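Local coordinates for protein isocitrate dehydrogenase [NAD] subunit 1, mitochondrial (PDB 3BLX) that catalyses, as part of an octamer of two kinds of subunit, the NAD-dependent oxidative decarboxylation of isocitrate to 2-oxoglutarate in the mitochondrial citric acid cycle, and also binds RNA, at residues Gln100-Ala105 with Thr159-Arg164; Ala180-Asn185 with Leu193-Ile198. All coordinates share one frame; numbering follows the deposited sequence.

Interaction 1 (Gln100-Ala105 with Thr159-Arg164); sequences QLDIYA and TERIAR
The guanidinium of Arg161 lies flat on one face of the Tyr104 ring, with the two planes only 7° apart. This is a stacked cation-pi pair, and it is off-centre: CZ of Arg161 is 4.1 Å from the centroid of the Tyr104 ring. The middle of the same face is taken by a methylene. CD of Arg161 stands 3.5 Å from the ring centroid of Tyr104, a CH-pi contact. At the ring edge, near its plane, CD1 of Ile162 approaches CD2 of Tyr104.

The contact belongs to the isocitrate/isopropylmalate dehydrogenase fold. It joins helix 156-172 to the loop between helix 92-99 and strand 105-111. Tyr104 and Ala105 form a classic beta bulge opposite Phe262 at the start of that strand. The tyrosine CG sits between the backbone N and the carbonyl carbon (chi1 63°), which sets the ring against the Arg161 chain.

The edge of the guanidinium carries a salt bridge. NH1 of Arg161 gives a hydrogen bond of 2.8 Å to OD2 of Asp102, which lies close to the guanidinium plane. The carboxylate is met from above its own plane. A bend at chi3 (-45°) turns the guanidinium beyond CD so that it lies along the ring face with NH1 at Asp102. An alanine in place of Arg161 would probably leave Asp102 without this cationic mate and take away the flat partner stacked on Tyr104.

Thr132 touches Asp102, Tyr104 and Arg161. The side chains of Arg98 and Arg129, substrate-binding by similarity, lie about 7 Å from those of Asp102 and Ile162 respectively. The apolar end of the contact is small: CD1 of Ile162 rests 3.6 Å from CB of Ala105.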
loop_
_atom_site.group_PDB
_atom_site.type_symbol
_atom_site.label_atom_id
_atom_site.label_comp_id
_atom_site.label_asym_id
_atom_site.label_seq_id
_atom_site.Cartn_x
_atom_site.Cartn_y
_atom_site.Cartn_z
ATOM N N GLN E 100 2.435 16.545 5.823
ATOM C CA GLN E 100 3.116 15.284 6.077
ATOM C C GLN E 100 2.448 14.439 7.149
ATOM O O GLN E 100 2.446 13.221 7.054
ATOM C CB GLN E 100 4.581 15.503 6.434
ATOM C CG GLN E 100 5.412 16.039 5.304
ATOM C CD GLN E 100 6.863 16.167 5.683
ATOM O OE1 GLN E 100 7.527 15.168 5.968
ATOM N NE2 GLN E 100 7.372 17.405 5.692
ATOM N N LEU E 101 1.879 15.068 8.170
ATOM C CA LEU E 101 1.307 14.279 9.256
ATOM C C LEU E 101 -0.207 14.212 9.159
ATOM O O LEU E 101 -0.851 13.517 9.924
ATOM C CB LEU E 101 1.708 14.853 10.601
ATOM C CG LEU E 101 3.184 14.855 10.905
ATOM C CD1 LEU E 101 3.311 15.242 12.358
ATOM C CD2 LEU E 101 3.782 13.466 10.611
ATOM N N ASP E 102 -0.774 14.947 8.216
ATOM C CA ASP E 102 -2.222 14.973 8.027
ATOM C C ASP E 102 -2.992 15.308 9.317
ATOM O O ASP E 102 -3.993 14.688 9.651
ATOM C CB ASP E 102 -2.714 13.667 7.395
ATOM C CG ASP E 102 -4.091 13.811 6.721
ATOM O OD1 ASP E 102 -4.471 14.940 6.307
ATOM O OD2 ASP E 102 -4.800 12.782 6.596
ATOM N N ILE E 103 -2.505 16.305 10.040
ATOM C CA ILE E 103 -3.174 16.778 11.244
ATOM C C ILE E 103 -4.262 17.737 10.816
ATOM O O ILE E 103 -3.974 18.844 10.363
ATOM C CB ILE E 103 -2.173 17.479 12.148
ATOM C CG1 ILE E 103 -1.174 16.448 12.687
ATOM C CG2 ILE E 103 -2.866 18.132 13.288
ATOM C CD1 ILE E 103 -0.061 17.043 13.507
ATOM N N TYR E 104 -5.517 17.325 10.954
ATOM C CA TYR E 104 -6.614 17.970 10.226
ATOM C C TYR E 104 -7.625 18.694 11.091
ATOM O O TYR E 104 -8.569 19.329 10.596
ATOM C CB TYR E 104 -7.374 16.932 9.381
ATOM C CG TYR E 104 -8.053 15.833 10.182
ATOM C CD1 TYR E 104 -7.437 14.597 10.370
ATOM C CD2 TYR E 104 -9.304 16.027 10.751
ATOM C CE1 TYR E 104 -8.036 13.585 11.117
ATOM C CE2 TYR E 104 -9.918 15.012 11.512
ATOM C CZ TYR E 104 -9.285 13.791 11.678
ATOM O OH TYR E 104 -9.895 12.774 12.401
ATOM N N ALA E 105 -7.460 18.589 12.392
ATOM C CA ALA E 105 -8.462 19.167 13.270
ATOM C C ALA E 105 -7.809 20.041 14.316
ATOM O O ALA E 105 -7.048 19.560 15.141
ATOM C CB ALA E 105 -9.280 18.060 13.931
ATOM N N THR E 159 -14.506 17.068 4.646
ATOM C CA THR E 159 -15.529 17.616 5.535
ATOM C C THR E 159 -16.270 16.572 6.368
ATOM O O THR E 159 -16.784 16.868 7.443
ATOM C CB THR E 159 -16.437 18.729 4.892
ATOM O OG1 THR E 159 -17.810 18.423 5.111
ATOM C CG2 THR E 159 -16.198 18.849 3.469
ATOM N N GLU E 160 -16.289 15.340 5.887
ATOM C CA GLU E 160 -16.817 14.235 6.683
ATOM C C GLU E 160 -15.953 13.952 7.919
ATOM O O GLU E 160 -16.486 13.794 9.023
ATOM C CB GLU E 160 -16.975 12.983 5.824
ATOM C CG GLU E 160 -18.220 13.014 4.907
ATOM C CD GLU E 160 -18.363 11.738 4.050
ATOM O OE1 GLU E 160 -17.586 10.770 4.266
ATOM O OE2 GLU E 160 -19.248 11.712 3.159
ATOM N N ARG E 161 -14.633 13.878 7.732
ATOM C CA ARG E 161 -13.697 13.731 8.851
ATOM C C ARG E 161 -13.950 14.784 9.919
ATOM O O ARG E 161 -14.047 14.469 11.119
ATOM C CB ARG E 161 -12.266 13.944 8.403
ATOM C CG ARG E 161 -11.488 12.744 8.244
ATOM C CD ARG E 161 -9.992 13.062 8.264
ATOM N NE ARG E 161 -9.579 14.214 7.453
ATOM C CZ ARG E 161 -8.366 14.298 6.912
ATOM N NH1 ARG E 161 -7.534 13.283 7.070
ATOM N NH2 ARG E 161 -7.996 15.349 6.195
ATOM N N ILE E 162 -14.018 16.046 9.491
ATOM C CA ILE E 162 -14.064 17.106 10.477
ATOM C C ILE E 162 -15.411 17.057 11.202
ATOM O O ILE E 162 -15.496 17.320 12.394
ATOM C CB ILE E 162 -13.702 18.506 9.908
ATOM C CG1 ILE E 162 -13.207 19.390 11.048
ATOM C CG2 ILE E 162 -14.880 19.156 9.210
ATOM C CD1 ILE E 162 -12.067 18.754 11.828
ATOM N N ALA E 163 -16.454 16.657 10.494
ATOM C CA ALA E 163 -17.760 16.457 11.123
ATOM C C ALA E 163 -17.701 15.361 12.186
ATOM O O ALA E 163 -18.193 15.537 13.299
ATOM C CB ALA E 163 -18.787 16.091 10.095
ATOM N N ARG E 164 -17.117 14.217 11.838
ATOM C CA ARG E 164 -17.131 13.108 12.774
ATOM C C ARG E 164 -16.241 13.466 13.931
ATOM O O ARG E 164 -16.510 13.095 15.080
ATOM C CB ARG E 164 -16.690 11.794 12.123
ATOM C CG ARG E 164 -17.686 11.343 11.080
ATOM C CD ARG E 164 -17.386 9.961 10.534
ATOM N NE ARG E 164 -18.490 9.559 9.671
ATOM C CZ ARG E 164 -18.431 9.520 8.346
ATOM N NH1 ARG E 164 -17.303 9.819 7.693
ATOM N NH2 ARG E 164 -19.505 9.160 7.668
#

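Interaction 2 (Ala180-Asn185 with Leu193-Ile198)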
loop_
_atom_site.group_PDB
_atom_site.type_symbol
_atom_site.label_atom_id
_atom_site.label_comp_id
_atom_site.label_asym_id
_atom_site.label_seq_id
_atom_site.Cartn_x
_atom_site.Cartn_y
_atom_site.Cartn_z
ATOM N N ALA E 180 -22.554 24.094 12.863
ATOM C CA ALA E 180 -21.705 24.373 11.714
ATOM C C ALA E 180 -21.759 25.847 11.312
ATOM O O ALA E 180 -22.836 26.418 11.127
ATOM C CB ALA E 180 -22.099 23.495 10.549
ATOM N N VAL E 181 -20.590 26.457 11.172
ATOM C CA VAL E 181 -20.477 27.846 10.761
ATOM C C VAL E 181 -20.015 27.902 9.308
ATOM O O VAL E 181 -18.992 27.337 8.961
ATOM C CB VAL E 181 -19.460 28.623 11.657
ATOM C CG1 VAL E 181 -19.268 30.046 11.144
ATOM C CG2 VAL E 181 -19.916 28.632 13.102
ATOM N N HIS E 182 -20.756 28.604 8.465
ATOM C CA HIS E 182 -20.479 28.568 7.039
ATOM C C HIS E 182 -20.981 29.841 6.359
ATOM O O HIS E 182 -21.586 30.710 7.000
ATOM C CB HIS E 182 -21.244 27.407 6.461
ATOM C CG HIS E 182 -22.714 27.527 6.667
ATOM N ND1 HIS E 182 -23.518 28.295 5.851
ATOM C CD2 HIS E 182 -23.527 27.006 7.617
ATOM C CE1 HIS E 182 -24.768 28.224 6.280
ATOM N NE2 HIS E 182 -24.800 27.444 7.349
ATOM N N LYS E 183 -20.744 29.938 5.058
ATOM C CA LYS E 183 -21.235 31.060 4.273
ATOM C C LYS E 183 -22.025 30.537 3.059
ATOM O O LYS E 183 -21.776 30.935 1.923
ATOM C CB LYS E 183 -20.052 31.935 3.833
ATOM C CG LYS E 183 -20.347 33.421 3.667
ATOM C CD LYS E 183 -19.059 34.236 3.756
ATOM C CE LYS E 183 -19.329 35.729 3.585
ATOM N NZ LYS E 183 -20.501 36.198 4.387
ATOM N N ALA E 184 -22.981 29.642 3.303
ATOM C CA ALA E 184 -23.719 28.991 2.216
ATOM C C ALA E 184 -24.694 29.905 1.474
ATOM O O ALA E 184 -25.197 29.553 0.408
ATOM C CB ALA E 184 -24.447 27.751 2.729
ATOM N N ASN E 185 -24.973 31.070 2.047
ATOM C CA ASN E 185 -25.844 32.045 1.401
ATOM C C ASN E 185 -25.222 32.590 0.107
ATOM O O ASN E 185 -25.929 32.883 -0.859
ATOM C CB ASN E 185 -26.216 33.174 2.377
ATOM C CG ASN E 185 -24.995 33.876 2.971
ATOM O OD1 ASN E 185 -23.915 33.287 3.088
ATOM N ND2 ASN E 185 -25.170 35.141 3.363
ATOM N N LEU E 193 -22.235 22.408 0.680
ATOM C CA LEU E 193 -21.706 21.072 0.945
ATOM C C LEU E 193 -21.334 20.879 2.413
ATOM O O LEU E 193 -21.689 19.877 3.045
ATOM C CB LEU E 193 -20.467 20.856 0.094
ATOM C CG LEU E 193 -19.798 19.485 0.106
ATOM C CD1 LEU E 193 -20.728 18.468 -0.499
ATOM C CD2 LEU E 193 -18.496 19.518 -0.670
ATOM N N PHE E 194 -20.605 21.859 2.939
ATOM C CA PHE E 194 -20.193 21.859 4.336
ATOM C C PHE E 194 -21.361 21.788 5.343
ATOM O O PHE E 194 -21.407 20.882 6.181
ATOM C CB PHE E 194 -19.344 23.091 4.628
ATOM C CG PHE E 194 -18.640 23.022 5.950
ATOM C CD1 PHE E 194 -17.403 22.373 6.065
ATOM C CD2 PHE E 194 -19.221 23.581 7.084
ATOM C CE1 PHE E 194 -16.759 22.290 7.290
ATOM C CE2 PHE E 194 -18.577 23.499 8.320
ATOM C CZ PHE E 194 -17.348 22.847 8.426
ATOM N N ARG E 195 -22.282 22.752 5.275
ATOM C CA ARG E 195 -23.492 22.750 6.099
ATOM C C ARG E 195 -24.294 21.463 5.973
ATOM O O ARG E 195 -24.769 20.924 6.975
ATOM C CB ARG E 195 -24.400 23.913 5.701
ATOM C CG ARG E 195 -25.775 23.870 6.336
ATOM C CD ARG E 195 -26.762 24.744 5.571
ATOM N NE ARG E 195 -26.979 24.237 4.215
ATOM C CZ ARG E 195 -27.292 24.998 3.159
ATOM N NH1 ARG E 195 -27.432 26.321 3.296
ATOM N NH2 ARG E 195 -27.456 24.435 1.957
ATOM N N ASN E 196 -24.457 20.971 4.746
ATOM C CA ASN E 196 -25.239 19.751 4.534
ATOM C C ASN E 196 -24.597 18.531 5.140
ATOM O O ASN E 196 -25.260 17.800 5.881
ATOM C CB ASN E 196 -25.482 19.504 3.055
ATOM C CG ASN E 196 -26.415 20.520 2.467
ATOM O OD1 ASN E 196 -27.158 21.203 3.207
ATOM N ND2 ASN E 196 -26.375 20.662 1.140
ATOM N N ILE E 197 -23.315 18.311 4.835
ATOM C CA ILE E 197 -22.628 17.154 5.363
ATOM C C ILE E 197 -22.655 17.139 6.890
ATOM O O ILE E 197 -22.858 16.084 7.488
ATOM C CB ILE E 197 -21.198 17.057 4.858
ATOM C CG1 ILE E 197 -21.207 16.738 3.365
ATOM C CG2 ILE E 197 -20.443 15.994 5.645
ATOM C CD1 ILE E 197 -19.831 16.887 2.671
ATOM N N ILE E 198 -22.471 18.305 7.519
ATOM C CA ILE E 198 -22.418 18.330 8.975
ATOM C C ILE E 198 -23.788 17.960 9.523
ATOM O O ILE E 198 -23.896 17.128 10.413
ATOM C CB ILE E 198 -22.004 19.700 9.563
ATOM C CG1 ILE E 198 -20.657 20.181 9.008
ATOM C CG2 ILE E 198 -21.925 19.612 11.092
ATOM C CD1 ILE E 198 -19.497 19.462 9.582
#
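Arg195 lays its aliphatic chain over one face of the His182 ring. Its CB is 4.0 Å from the centroid of the His182 ring, a CH-pi contact offset toward the rim. CG and CD of Arg195 continue past NE2. The guanidinium then turns nearly perpendicular to the imidazole, at 82°, and NH1 of Arg195 comes 3.4 Å from CB of Ala184. Two residues before His182, CB of Ala180 packs 3.9 Å from CB of Ile198 and also meets CE2 of Phe194.

A second shell holds these groups. The backbone N of Ala184 donates to ND1 of His182 at 2.9 Å, in the ring plane, which would hold the imidazole in this rotation, with ND1 as the acceptor. On the helix, NE of Arg195 donates a hydrogen bond to OD1 of Asn196 at 3.2 Å, and NH2 adds a weak bond to the same oxygen. Lys183, critical for catalysis by similarity, follows the strand; its backbone N is hydrogen-bonded to OD2 of Asp191. Its side chain packs on Glu141 of the neighbouring subunit 2.

Strand 177-182 and helix 190-205 open a beta-alpha-beta unit. The axes of strand 180-182 and helix 193-198 run nearly antiparallel, 8.4 Å apart at closest approach. The strand lies between parallel strands 210-215 and 232-235, and helix 156-172 packs beside helix 190-205.

In the fold
The centres of the two interactions are 16 Å apart, on the same side of the chain's centre. They come in series along the chain: interaction 1 closes on helix 156-172, and the next element, strand 177-182, opens interaction 2. The helices of the two contacts touch directly. Ala163 CB meets Ile198 CD1 at 3.5 Å, and Thr159 and Glu160 pack on Ile197. Strands 105-111 and 177-182 belong to the same mixed sheet. Helices 156-172 and 190-205 thus pack side by side, linking the loop that follows Arg98 to the end of the strand just before Lys183. Both contacts lie near residues assigned by similarity: Arg98 and Arg129 for substrate binding, Lys183 for catalysis.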